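Long-range contacts in acetylcholine-binding protein (Bulinus truncatus, PDB 2BJ0), which probably binds acetylcholine and related nicotinic ligands as a soluble pentamer resembling the ligand-binding domain of nicotinic acetylcholine receptors: residues 43-48 with 117-122; 134-139 with 195-200. All coordinates share one frame; numbering follows the deposited sequence.

Contact 1: residues 43-48 with 117-122; sequences KDQVEV and RVRFTC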
loop_
_atom_site.group_PDB
_atom_site.type_symbol
_atom_site.label_atom_id
_atom_site.label_comp_id
_atom_site.label_asym_id
_atom_site.label_seq_id
_atom_site.Cartn_x
_atom_site.Cartn_y
_atom_site.Cartn_z
ATOM N N LYS A 43 5.896 -17.115 -20.228
ATOM C CA LYS A 43 4.568 -16.705 -19.795
ATOM C C LYS A 43 3.883 -15.867 -20.855
ATOM O O LYS A 43 2.691 -15.620 -20.741
ATOM C CB LYS A 43 4.625 -15.928 -18.483
ATOM C CG LYS A 43 5.101 -16.766 -17.300
ATOM C CD LYS A 43 5.060 -15.990 -15.987
ATOM C CE LYS A 43 5.682 -16.843 -14.862
ATOM N NZ LYS A 43 5.907 -16.032 -13.631
ATOM N N ASP A 44 4.624 -15.455 -21.891
ATOM C CA ASP A 44 4.108 -14.508 -22.883
ATOM C C ASP A 44 3.597 -13.217 -22.246
ATOM O O ASP A 44 2.456 -12.837 -22.466
ATOM C CB ASP A 44 2.994 -15.157 -23.691
ATOM C CG ASP A 44 3.523 -15.955 -24.856
ATOM O OD1 ASP A 44 4.692 -15.731 -25.265
ATOM O OD2 ASP A 44 2.837 -16.826 -25.422
ATOM N N GLN A 45 4.450 -12.580 -21.435
ATOM C CA GLN A 45 4.120 -11.337 -20.766
ATOM C C GLN A 45 5.235 -10.320 -20.952
ATOM O O GLN A 45 6.428 -10.665 -20.946
ATOM C CB GLN A 45 3.855 -11.579 -19.266
ATOM C CG GLN A 45 2.642 -12.469 -19.037
ATOM C CD GLN A 45 2.447 -12.857 -17.567
ATOM O OE1 GLN A 45 3.109 -12.311 -16.692
ATOM N NE2 GLN A 45 1.535 -13.811 -17.311
ATOM N N VAL A 46 4.825 -9.060 -21.089
ATOM C CA VAL A 46 5.717 -7.917 -21.378
ATOM C C VAL A 46 5.416 -6.817 -20.390
ATOM O O VAL A 46 4.246 -6.606 -20.057
ATOM C CB VAL A 46 5.470 -7.377 -22.821
ATOM C CG1 VAL A 46 6.203 -6.070 -23.044
ATOM C CG2 VAL A 46 5.957 -8.426 -23.835
ATOM N N GLU A 47 6.462 -6.164 -19.884
ATOM C CA GLU A 47 6.334 -5.013 -18.984
ATOM C C GLU A 47 7.118 -3.906 -19.642
ATOM O O GLU A 47 8.251 -4.097 -20.050
ATOM C CB GLU A 47 6.972 -5.258 -17.589
ATOM C CG GLU A 47 6.276 -6.219 -16.653
ATOM C CD GLU A 47 6.714 -6.032 -15.186
ATOM O OE1 GLU A 47 7.802 -5.459 -14.921
ATOM O OE2 GLU A 47 5.954 -6.446 -14.282
ATOM N N VAL A 48 6.495 -2.744 -19.737
ATOM C CA VAL A 48 7.095 -1.578 -20.343
ATOM C C VAL A 48 7.091 -0.446 -19.327
ATOM O O VAL A 48 6.300 -0.453 -18.396
ATOM C CB VAL A 48 6.287 -1.109 -21.613
ATOM C CG1 VAL A 48 6.254 -2.190 -22.673
ATOM C CG2 VAL A 48 4.891 -0.679 -21.248
ATOM N N ARG A 117 4.811 1.717 -14.971
ATOM C CA ARG A 117 5.233 0.389 -15.392
ATOM C C ARG A 117 3.983 -0.463 -15.559
ATOM O O ARG A 117 3.262 -0.681 -14.583
ATOM C CB ARG A 117 6.182 -0.263 -14.359
ATOM C CG ARG A 117 6.559 -1.663 -14.810
ATOM C CD ARG A 117 7.635 -2.388 -13.994
ATOM N NE ARG A 117 7.446 -2.278 -12.552
ATOM C CZ ARG A 117 7.620 -3.276 -11.698
ATOM N NH1 ARG A 117 7.936 -4.494 -12.130
ATOM N NH2 ARG A 117 7.444 -3.062 -10.407
ATOM N N VAL A 118 3.754 -0.944 -16.792
ATOM C CA VAL A 118 2.533 -1.626 -17.224
ATOM C C VAL A 118 2.837 -3.035 -17.763
ATOM O O VAL A 118 3.706 -3.202 -18.617
ATOM C CB VAL A 118 1.816 -0.824 -18.370
ATOM C CG1 VAL A 118 0.431 -1.382 -18.629
ATOM C CG2 VAL A 118 1.655 0.627 -17.982
ATOM N N ARG A 119 2.082 -4.026 -17.293
ATOM C CA ARG A 119 2.276 -5.411 -17.657
ATOM C C ARG A 119 1.071 -5.932 -18.422
ATOM O O ARG A 119 -0.068 -5.656 -18.064
ATOM C CB ARG A 119 2.476 -6.270 -16.387
ATOM C CG ARG A 119 2.946 -7.733 -16.660
ATOM C CD ARG A 119 2.870 -8.637 -15.382
ATOM N NE ARG A 119 3.790 -8.126 -14.363
ATOM C CZ ARG A 119 3.752 -8.420 -13.052
ATOM N NH1 ARG A 119 2.811 -9.223 -12.557
ATOM N NH2 ARG A 119 4.659 -7.876 -12.232
ATOM N N PHE A 120 1.328 -6.741 -19.449
ATOM C CA PHE A 120 0.247 -7.254 -20.298
ATOM C C PHE A 120 0.718 -8.481 -21.068
ATOM O O PHE A 120 1.900 -8.735 -21.126
ATOM C CB PHE A 120 -0.239 -6.146 -21.241
ATOM C CG PHE A 120 0.837 -5.596 -22.115
ATOM C CD1 PHE A 120 1.111 -6.187 -23.363
ATOM C CD2 PHE A 120 1.592 -4.507 -21.699
ATOM C CE1 PHE A 120 2.130 -5.698 -24.190
ATOM C CE2 PHE A 120 2.611 -4.015 -22.505
ATOM C CZ PHE A 120 2.878 -4.606 -23.762
ATOM N N THR A 121 -0.205 -9.271 -21.628
ATOM C CA THR A 121 0.208 -10.465 -22.356
ATOM C C THR A 121 0.409 -10.153 -23.824
ATOM O O THR A 121 -0.238 -9.269 -24.371
ATOM C CB THR A 121 -0.791 -11.660 -22.202
ATOM O OG1 THR A 121 -2.025 -11.328 -22.820
ATOM C CG2 THR A 121 -1.215 -11.821 -20.780
ATOM N N CYS A 122 1.314 -10.910 -24.440
ATOM C CA CYS A 122 1.712 -10.725 -25.800
ATOM C C CYS A 122 2.261 -12.070 -26.218
ATOM O O CYS A 122 2.968 -12.707 -25.441
ATOM C CB CYS A 122 2.836 -9.672 -25.881
ATOM S SG CYS A 122 3.219 -9.141 -27.600
#

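Contact 2: residues 134-139 with 195-200; sequences TCRIKV and EITFAF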
loop_
_atom_site.group_PDB
_atom_site.type_symbol
_atom_site.label_atom_id
_atom_site.label_comp_id
_atom_site.label_asym_id
_atom_site.label_seq_id
_atom_site.Cartn_x
_atom_site.Cartn_y
_atom_site.Cartn_z
ATOM N N THR A 134 5.031 -8.338 -32.114
ATOM C CA THR A 134 4.119 -7.202 -32.103
ATOM C C THR A 134 3.213 -7.225 -30.874
ATOM O O THR A 134 2.512 -8.221 -30.614
ATOM C CB THR A 134 3.276 -7.148 -33.390
ATOM O OG1 THR A 134 4.131 -6.865 -34.501
ATOM C CG2 THR A 134 2.374 -5.927 -33.373
ATOM N N CYS A 135 3.220 -6.114 -30.135
ATOM C CA CYS A 135 2.432 -5.981 -28.930
ATOM C C CYS A 135 1.516 -4.792 -29.013
ATOM O O CYS A 135 1.822 -3.820 -29.694
ATOM C CB CYS A 135 3.359 -5.884 -27.725
ATOM S SG CYS A 135 4.356 -7.383 -27.689
ATOM N N ARG A 136 0.386 -4.891 -28.325
ATOM C CA ARG A 136 -0.625 -3.846 -28.316
ATOM C C ARG A 136 -0.962 -3.418 -26.885
ATOM O O ARG A 136 -1.100 -4.265 -25.999
ATOM C CB ARG A 136 -1.878 -4.330 -29.046
ATOM C CG ARG A 136 -1.794 -4.134 -30.584
ATOM C CD ARG A 136 -2.643 -5.102 -31.439
ATOM N NE ARG A 136 -1.943 -6.359 -31.733
ATOM C CZ ARG A 136 -1.413 -6.687 -32.917
ATOM N NH1 ARG A 136 -1.505 -5.854 -33.958
ATOM N NH2 ARG A 136 -0.799 -7.858 -33.064
ATOM N N ILE A 137 -1.076 -2.106 -26.662
ATOM C CA ILE A 137 -1.563 -1.593 -25.381
ATOM C C ILE A 137 -2.820 -0.749 -25.611
ATOM O O ILE A 137 -2.805 0.183 -26.417
ATOM C CB ILE A 137 -0.464 -0.758 -24.674
ATOM C CG1 ILE A 137 0.720 -1.623 -24.280
ATOM C CG2 ILE A 137 -1.044 -0.040 -23.446
ATOM C CD1 ILE A 137 2.003 -0.800 -24.059
ATOM N N LYS A 138 -3.892 -1.079 -24.894
ATOM C CA LYS A 138 -5.181 -0.413 -25.040
ATOM C C LYS A 138 -5.453 0.509 -23.847
ATOM O O LYS A 138 -5.469 0.049 -22.693
ATOM C CB LYS A 138 -6.288 -1.459 -25.201
ATOM C CG LYS A 138 -7.664 -0.876 -25.541
ATOM C CD LYS A 138 -8.684 -2.005 -25.826
ATOM C CE LYS A 138 -10.141 -1.558 -25.600
ATOM N NZ LYS A 138 -11.095 -2.705 -25.823
ATOM N N VAL A 139 -5.637 1.805 -24.122
ATOM C CA VAL A 139 -5.892 2.800 -23.083
ATOM C C VAL A 139 -7.185 3.552 -23.340
ATOM O O VAL A 139 -7.433 4.038 -24.476
ATOM C CB VAL A 139 -4.769 3.876 -23.072
ATOM C CG1 VAL A 139 -4.848 4.730 -21.793
ATOM C CG2 VAL A 139 -3.384 3.252 -23.235
ATOM N N GLU A 195 -5.110 2.777 -29.047
ATOM C CA GLU A 195 -4.369 1.542 -29.028
ATOM C C GLU A 195 -2.946 1.776 -29.500
ATOM O O GLU A 195 -2.727 2.201 -30.647
ATOM C CB GLU A 195 -5.071 0.524 -29.917
ATOM C CG GLU A 195 -4.336 -0.806 -30.019
ATOM C CD GLU A 195 -5.286 -1.993 -30.156
ATOM O OE1 GLU A 195 -6.483 -1.876 -29.758
ATOM O OE2 GLU A 195 -4.824 -3.051 -30.657
ATOM N N ILE A 196 -1.982 1.477 -28.632
ATOM C CA ILE A 196 -0.585 1.516 -29.014
ATOM C C ILE A 196 -0.146 0.168 -29.569
ATOM O O ILE A 196 -0.365 -0.857 -28.944
ATOM C CB ILE A 196 0.322 1.920 -27.830
ATOM C CG1 ILE A 196 -0.105 3.271 -27.268
ATOM C CG2 ILE A 196 1.765 1.994 -28.272
ATOM C CD1 ILE A 196 0.455 3.520 -25.891
ATOM N N THR A 197 0.469 0.181 -30.746
ATOM C CA THR A 197 1.017 -1.021 -31.341
ATOM C C THR A 197 2.522 -0.815 -31.521
ATOM O O THR A 197 2.949 0.200 -32.059
ATOM C CB THR A 197 0.320 -1.305 -32.702
ATOM O OG1 THR A 197 -1.076 -1.565 -32.468
ATOM C CG2 THR A 197 0.815 -2.603 -33.280
ATOM N N PHE A 198 3.321 -1.749 -31.020
ATOM C CA PHE A 198 4.745 -1.676 -31.210
ATOM C C PHE A 198 5.316 -3.040 -31.558
ATOM O O PHE A 198 4.705 -4.078 -31.267
ATOM C CB PHE A 198 5.461 -0.987 -30.022
ATOM C CG PHE A 198 5.377 -1.743 -28.717
ATOM C CD1 PHE A 198 4.286 -1.582 -27.876
ATOM C CD2 PHE A 198 6.404 -2.602 -28.334
ATOM C CE1 PHE A 198 4.225 -2.289 -26.661
ATOM C CE2 PHE A 198 6.345 -3.322 -27.108
ATOM C CZ PHE A 198 5.262 -3.157 -26.298
ATOM N N ALA A 199 6.450 -3.026 -32.259
ATOM C CA ALA A 199 7.198 -4.219 -32.556
ATOM C C ALA A 199 8.561 -4.098 -31.915
ATOM O O ALA A 199 9.176 -3.052 -31.970
ATOM C CB ALA A 199 7.352 -4.384 -34.077
ATOM N N PHE A 200 9.030 -5.173 -31.303
ATOM C CA PHE A 200 10.344 -5.185 -30.688
ATOM C C PHE A 200 10.998 -6.561 -30.807
ATOM O O PHE A 200 10.315 -7.556 -30.994
ATOM C CB PHE A 200 10.239 -4.754 -29.205
ATOM C CG PHE A 200 9.755 -5.842 -28.265
ATOM C CD1 PHE A 200 8.421 -6.216 -28.238
ATOM C CD2 PHE A 200 10.638 -6.445 -27.373
ATOM C CE1 PHE A 200 7.988 -7.209 -27.369
ATOM C CE2 PHE A 200 10.213 -7.423 -26.495
ATOM C CZ PHE A 200 8.894 -7.810 -26.493
#

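Contact 1: residues 43-48 with 117-122
E47 and R119 leave neighbouring strands on the same face of the sheet and run side by side, E47 with CG anti to its carbonyl carbon (chi1 -71°) and R119 with CG anti to its backbone N (chi1 -170°). R119 then grips one carboxylate oxygen side-on with two nitrogens: NE lies 2.7 Å and NH2 2.8 Å from E47 OE2, and the guanidinium and carboxylate are nearly coplanar, 12° apart. The other oxygen, E47 OE1, takes R117 NH1 at 3.0 Å on its syn side, from a guanidinium turned steeply against the carboxylate; R117 NH2 has a second acid, E95. Two arginines thus hold one buried carboxylate, which would probably stabilise its charge. On the reverse face V46 CB sits over the F120 ring in a CH-pi contact, 4.3 Å from the centroid, while V48 CG1 approaches the ring edge, 4.1 Å from F120 CE2. V46 with F120 and V48 with V118 are hydrogen-bonded antiparallel pairs; beyond them a single bond runs from C122 N to D44 O. Q45 NE2 bonds to V37 O, and T121 OG1 to N35 ND2, of a neighbouring subunit. The pairing joins two strands of the immunoglobulin-like beta-sandwich, its hydrophobic face turned inward and its charged face near the subunit interface.

Contact 2: residues 134-139 with 195-200
In the four-stranded antiparallel sheet of the immunoglobulin-like sandwich, C135 of the Cys-loop disulfide and F198 form a hydrogen-bonded pair, with I137 and I196 the next such pair along the strands. The backbone bonds run both ways in each, from C135 N to F198 O at 2.8 Å and from I137 N to I196 O at 2.7 Å. Toward the sandwich interior, F198 has CG between its backbone N and carbonyl carbon (chi1 65°), and its ring lies against C135 and I137 of the partner strand. C135 CB rests over one face of that ring, nearest F198 CZ at 3.6 Å, and I137 CD1 meets its edge at CE1. V48 of strand 45-57 and L172 of strand 170-183 also pack on F198, so the phenyl group joins both sheets. The outward face is more polar. R136 and T197 lie side by side, T197 OG1 being 3.3 Å from R136 CG, and E195 crosses R136 obliquely, with E195 OE2 3.1 Å from R136 CD. The guanidinium stays beyond salt-bridge distance, R136 NE being 4.5 Å from E195 OE2, so any attraction between the opposite charges is probably weak. K138 leads away to Y184, where NZ is hydrogen-bonded to the hydroxyl. At the far end of the pairing, C135 SG lies in the plane of the F200 ring, meeting its edge at CE1, 3.7 Å away.

How the contacts relate
Both segments of contact 1 precede those of contact 2 in sequence, and the two centres are about 11 Å apart. Each is an antiparallel pairing in a different sheet of the sandwich: strands 45-57 and 109-121 in one, strands 133-141 and 190-202 in the other. Strands 109-121 and 133-141 follow each other in sequence, and the C122-C135 disulfide, with an SG-SG distance of 2.1 Å, closes the Cys-loop between them. Next to it, F120 CE2 packs 3.5 Å from I137 CG1. The two sheets are therefore joined covalently and by shared hydrophobic packing, while only contact 1 reaches neighbouring subunits of the pentamer.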